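Local coordinates for type II secretion system protein F (Vibrio cholerae, PDB 3C1Q) that probably serves as an inner-membrane component of the type II secretion machinery that exports toxins and proteases from the periplasm, here represented by its first cytoplasmic domain, at residues A15-Q20 with R48-A53; E33-V38 with V52-K57. All coordinates share one frame; numbering follows the deposited sequence.

Contact 1. Residues A15-Q20 with R48-A53; sequences ALITRQ and RTMLVA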
loop_
_atom_site.group_PDB
_atom_site.type_symbol
_atom_site.label_atom_id
_atom_site.label_comp_id
_atom_site.label_asym_id
_atom_site.label_seq_id
_atom_site.Cartn_x
_atom_site.Cartn_y
_atom_site.Cartn_z
ATOM N N ALA B 15 4.092 8.801 -1.026
ATOM C CA ALA B 15 3.212 7.872 -1.726
ATOM C C ALA B 15 2.851 6.667 -0.860
ATOM O O ALA B 15 1.692 6.223 -0.846
ATOM C CB ALA B 15 3.856 7.420 -3.022
ATOM N N LEU B 16 3.838 6.160 -0.135
ATOM C CA LEU B 16 3.649 4.994 0.702
ATOM C C LEU B 16 2.641 5.322 1.793
ATOM O O LEU B 16 1.615 4.635 1.918
ATOM C CB LEU B 16 4.976 4.558 1.308
ATOM C CG LEU B 16 4.954 3.475 2.389
ATOM C CD1 LEU B 16 4.320 2.193 1.851
ATOM C CD2 LEU B 16 6.361 3.228 2.920
ATOM N N ILE B 17 2.922 6.351 2.602
ATOM C CA ILE B 17 2.023 6.617 3.736
ATOM C C ILE B 17 0.641 7.025 3.263
ATOM O O ILE B 17 -0.351 6.705 3.919
ATOM C CB ILE B 17 2.622 7.613 4.779
ATOM C CG1 ILE B 17 2.853 9.004 4.167
ATOM C CG2 ILE B 17 3.909 7.018 5.401
ATOM C CD1 ILE B 17 3.404 10.100 5.172
ATOM N N THR B 18 0.547 7.711 2.122
ATOM C CA THR B 18 -0.777 8.151 1.650
ATOM C C THR B 18 -1.612 6.945 1.175
ATOM O O THR B 18 -2.802 6.831 1.491
ATOM C CB THR B 18 -0.662 9.252 0.561
ATOM O OG1 THR B 18 0.107 10.359 1.073
ATOM C CG2 THR B 18 -2.020 9.751 0.159
ATOM N N ARG B 19 -0.958 6.024 0.475
ATOM C CA ARG B 19 -1.618 4.780 0.049
ATOM C C ARG B 19 -2.038 3.942 1.245
ATOM O O ARG B 19 -3.167 3.480 1.315
ATOM C CB ARG B 19 -0.732 3.972 -0.888
ATOM C CG ARG B 19 -1.336 2.614 -1.304
ATOM C CD ARG B 19 -2.643 2.766 -2.011
ATOM N NE ARG B 19 -2.476 3.424 -3.316
ATOM C CZ ARG B 19 -3.493 3.913 -4.025
ATOM N NH1 ARG B 19 -4.729 3.832 -3.546
ATOM N NH2 ARG B 19 -3.283 4.484 -5.203
ATOM N N GLN B 20 -1.153 3.791 2.223
ATOM C CA GLN B 20 -1.482 3.015 3.417
ATOM C C GLN B 20 -2.652 3.642 4.171
ATOM O O GLN B 20 -3.595 2.943 4.546
ATOM C CB GLN B 20 -0.272 2.884 4.337
ATOM C CG GLN B 20 0.883 2.096 3.727
ATOM C CD GLN B 20 2.073 2.005 4.649
ATOM O OE1 GLN B 20 2.635 3.029 5.057
ATOM N NE2 GLN B 20 2.464 0.773 5.000
ATOM N N ARG B 48 7.662 7.943 11.387
ATOM C CA ARG B 48 6.968 7.349 12.534
ATOM C C ARG B 48 6.625 8.411 13.584
ATOM O O ARG B 48 5.488 8.516 14.048
ATOM C CB ARG B 48 7.803 6.225 13.154
ATOM C CG ARG B 48 7.078 5.497 14.281
ATOM C CD ARG B 48 7.794 4.214 14.672
ATOM N NE ARG B 48 9.161 4.492 15.085
ATOM C CZ ARG B 48 10.272 4.241 14.379
ATOM N NH1 ARG B 48 10.240 3.676 13.165
ATOM N NH2 ARG B 48 11.447 4.563 14.910
ATOM N N THR B 49 7.599 9.231 13.925
ATOM C CA THR B 49 7.383 10.300 14.896
ATOM C C THR B 49 6.249 11.224 14.487
ATOM O O THR B 49 5.396 11.588 15.303
ATOM C CB THR B 49 8.665 11.134 15.012
ATOM O OG1 THR B 49 9.678 10.300 15.561
ATOM C CG2 THR B 49 8.456 12.333 15.898
HETATM N N MSE B 50 6.274 11.626 13.223
HETATM C CA MSE B 50 5.270 12.527 12.675
HETATM C C MSE B 50 3.900 11.897 12.763
HETATM O O MSE B 50 2.966 12.537 13.221
HETATM C CB MSE B 50 5.588 12.847 11.216
HETATM C CG MSE B 50 4.522 13.633 10.491
HETATM SE SE MSE B 50 5.137 14.032 8.684
HETATM C CE MSE B 50 4.956 12.232 7.903
ATOM N N LEU B 51 3.788 10.637 12.355
ATOM C CA LEU B 51 2.486 9.946 12.354
ATOM C C LEU B 51 1.939 9.698 13.762
ATOM O O LEU B 51 0.731 9.822 13.999
ATOM C CB LEU B 51 2.567 8.657 11.544
ATOM C CG LEU B 51 2.755 8.924 10.043
ATOM C CD1 LEU B 51 3.065 7.632 9.312
ATOM C CD2 LEU B 51 1.535 9.633 9.450
ATOM N N VAL B 52 2.817 9.401 14.709
ATOM C CA VAL B 52 2.388 9.221 16.090
ATOM C C VAL B 52 1.867 10.557 16.637
ATOM O O VAL B 52 0.835 10.600 17.320
ATOM C CB VAL B 52 3.546 8.642 16.944
ATOM C CG1 VAL B 52 3.243 8.697 18.442
ATOM C CG2 VAL B 52 3.815 7.197 16.535
ATOM N N ALA B 53 2.563 11.641 16.314
ATOM C CA ALA B 53 2.181 12.972 16.764
ATOM C C ALA B 53 0.836 13.385 16.165
ATOM O O ALA B 53 -0.020 13.902 16.858
ATOM C CB ALA B 53 3.280 14.005 16.404
#
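I17 reaches from residues 15-20 to L51 and M50 on residues 48-53, and its two branches divide the work. The longer branch ends in CD1, which lies 3.8 Å from CE of M50, a selenomethionine in this model. The shorter branch, CG2, meets CD1 of L51 at 4.0 Å. A chi1 of 64° tucks CG1 between the backbone N and the carbonyl carbon of I17, and the extended chi2 then carries CD1 straight out to the selenomethionine. M50 bends at its last torsion, chi3 73°, so that its terminal methyl turns in to meet the isoleucine, and the two side chains run roughly perpendicular. L51 comes in at a slant to I17. The CA atoms of I17 and L51 stay 9.3 Å apart, so the gap between the backbones is spanned by side chains alone, and the three buried residues meet purely by apolar helix-to-helix packing in the core of the all-helical cytoplasmic domain. On helix 45-59, M50 also touches Y71 and F75 in the loop between helices 64-68 and 77-89. V38 of helix 31-40 packs against both I17 and L51, while on another side of helix 11-26, T18 and R19 lie against helix 92-121.

Contact 2. Residues E33-V38 with V52-K57; sequences ECLRAV and VAVRAK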
loop_
_atom_site.group_PDB
_atom_site.type_symbol
_atom_site.label_atom_id
_atom_site.label_comp_id
_atom_site.label_asym_id
_atom_site.label_seq_id
_atom_site.Cartn_x
_atom_site.Cartn_y
_atom_site.Cartn_z
ATOM N N GLU B 33 -6.951 4.650 14.512
ATOM C CA GLU B 33 -6.407 3.288 14.424
ATOM C C GLU B 33 -5.602 3.159 13.135
ATOM O O GLU B 33 -4.526 2.520 13.101
ATOM C CB GLU B 33 -7.529 2.228 14.458
ATOM C CG GLU B 33 -8.275 2.047 15.794
ATOM C CD GLU B 33 -9.434 1.000 15.754
ATOM O OE1 GLU B 33 -9.435 0.037 14.926
ATOM O OE2 GLU B 33 -10.362 1.129 16.590
ATOM N N CYS B 34 -6.122 3.745 12.058
ATOM C CA CYS B 34 -5.384 3.791 10.792
ATOM C C CYS B 34 -4.019 4.452 10.946
ATOM O O CYS B 34 -2.999 3.936 10.470
ATOM C CB CYS B 34 -6.169 4.529 9.713
ATOM S SG CYS B 34 -7.752 3.774 9.291
ATOM N N LEU B 35 -4.002 5.616 11.585
ATOM C CA LEU B 35 -2.746 6.357 11.806
ATOM C C LEU B 35 -1.752 5.571 12.659
ATOM O O LEU B 35 -0.557 5.584 12.380
ATOM C CB LEU B 35 -3.027 7.716 12.423
ATOM C CG LEU B 35 -3.662 8.757 11.493
ATOM C CD1 LEU B 35 -4.305 9.894 12.282
ATOM C CD2 LEU B 35 -2.632 9.317 10.493
ATOM N N ARG B 36 -2.246 4.880 13.681
ATOM C CA ARG B 36 -1.394 4.004 14.491
ATOM C C ARG B 36 -0.697 2.947 13.630
ATOM O O ARG B 36 0.503 2.753 13.737
ATOM C CB ARG B 36 -2.194 3.321 15.593
ATOM C CG ARG B 36 -1.324 2.476 16.540
ATOM C CD ARG B 36 -2.129 1.513 17.361
ATOM N NE ARG B 36 -2.697 2.120 18.563
ATOM C CZ ARG B 36 -2.203 1.999 19.803
ATOM N NH1 ARG B 36 -1.085 1.312 20.048
ATOM N NH2 ARG B 36 -2.822 2.583 20.820
ATOM N N ALA B 37 -1.465 2.249 12.796
ATOM C CA ALA B 37 -0.926 1.231 11.914
ATOM C C ALA B 37 0.142 1.787 10.978
ATOM O O ALA B 37 1.218 1.191 10.848
ATOM C CB ALA B 37 -2.072 0.565 11.103
ATOM N N VAL B 38 -0.117 2.925 10.333
ATOM C CA VAL B 38 0.869 3.471 9.387
ATOM C C VAL B 38 2.183 3.822 10.145
ATOM O O VAL B 38 3.296 3.519 9.670
ATOM C CB VAL B 38 0.311 4.689 8.560
ATOM C CG1 VAL B 38 1.332 5.145 7.524
ATOM C CG2 VAL B 38 -1.021 4.315 7.872
ATOM N N VAL B 52 2.817 9.401 14.709
ATOM C CA VAL B 52 2.388 9.221 16.090
ATOM C C VAL B 52 1.867 10.557 16.637
ATOM O O VAL B 52 0.835 10.600 17.320
ATOM C CB VAL B 52 3.546 8.642 16.944
ATOM C CG1 VAL B 52 3.243 8.697 18.442
ATOM C CG2 VAL B 52 3.815 7.197 16.535
ATOM N N ALA B 53 2.563 11.641 16.314
ATOM C CA ALA B 53 2.181 12.972 16.764
ATOM C C ALA B 53 0.836 13.385 16.165
ATOM O O ALA B 53 -0.020 13.902 16.858
ATOM C CB ALA B 53 3.280 14.005 16.404
ATOM N N VAL B 54 0.666 13.141 14.868
ATOM C CA VAL B 54 -0.597 13.414 14.193
ATOM C C VAL B 54 -1.726 12.575 14.806
ATOM O O VAL B 54 -2.838 13.087 15.049
ATOM C CB VAL B 54 -0.464 13.170 12.662
ATOM C CG1 VAL B 54 -1.818 13.229 11.959
ATOM C CG2 VAL B 54 0.490 14.233 12.050
ATOM N N ARG B 55 -1.452 11.299 15.053
ATOM C CA ARG B 55 -2.433 10.430 15.699
ATOM C C ARG B 55 -2.839 10.953 17.068
ATOM O O ARG B 55 -4.029 10.962 17.406
ATOM C CB ARG B 55 -1.926 9.009 15.859
ATOM C CG ARG B 55 -3.065 8.106 16.340
ATOM C CD ARG B 55 -2.652 6.775 16.844
ATOM N NE ARG B 55 -3.666 6.334 17.803
ATOM C CZ ARG B 55 -3.425 5.617 18.900
ATOM N NH1 ARG B 55 -4.432 5.307 19.715
ATOM N NH2 ARG B 55 -2.194 5.192 19.186
ATOM N N ALA B 56 -1.848 11.361 17.860
ATOM C CA ALA B 56 -2.119 11.897 19.189
ATOM C C ALA B 56 -3.094 13.077 19.065
ATOM O O ALA B 56 -4.119 13.127 19.761
ATOM C CB ALA B 56 -0.830 12.305 19.869
ATOM N N LYS B 57 -2.825 13.982 18.129
ATOM C CA LYS B 57 -3.678 15.162 17.957
ATOM C C LYS B 57 -5.100 14.795 17.532
ATOM O O LYS B 57 -6.064 15.383 18.015
ATOM C CB LYS B 57 -3.049 16.156 16.980
ATOM C CG LYS B 57 -1.860 16.902 17.592
ATOM C CD LYS B 57 -1.389 18.033 16.717
ATOM C CE LYS B 57 -2.272 19.253 16.795
ATOM N NZ LYS B 57 -1.579 20.499 16.345
#
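R55 meets both L35 and R36, which makes it the residue most engaged in the pairing of residues 33-38 with 52-57. Nearest the backbones, CB of L35 sits 3.8 Å from CB of R55; CD1 of L35 extends to CG1 of V54, 4.2 Å away, where the two side chains cross at about a right angle. Farther out, the R55 chain runs extended from CG to NE and passes R36, with CD of R55 3.7 Å from CB of R36. The two guanidinium groups then overlap in part, their planes turned 45° from each other. NH2 of R55 lies over one face of the R36 group, 3.1 Å from NH2 of R36, a close approach of like charges between two donors. E32, just before the first segment, probably makes this tolerable: its carboxylate forms a salt bridge with NH1 of R55 and should offset part of the positive charge. R36 gets its group there through a bend at chi3 (-84°). Behind the apolar end, L64 and S67 of helix 64-68 and the loop residue Y71 pack on V54, and V58 adds to the cover of L35. The segment axes approach to 8.9 Å at 167°, the geometry of an antiparallel helical hairpin, here formed by consecutive helices 31-40 and 45-59 of the all-helical cytoplasmic domain.

Overall arrangement
Both contacts use helix 45-59: contact 1 ties it to helix 11-26, contact 2 to helix 31-40, and the segments 48-53 and 52-57 overlap at V52 and A53. Their centres are only 8 Å apart, and V38 of segment 33-38 is where the two contacts touch. Contact 1 is small, fully buried and entirely apolar, near the centre of the chain. Contact 2 lies farther out, about 12 Å from that centre, buries more surface, and grades from a leucine–valine interior to charged arginines at its outer edge. Together they join three successive helices into one packed unit.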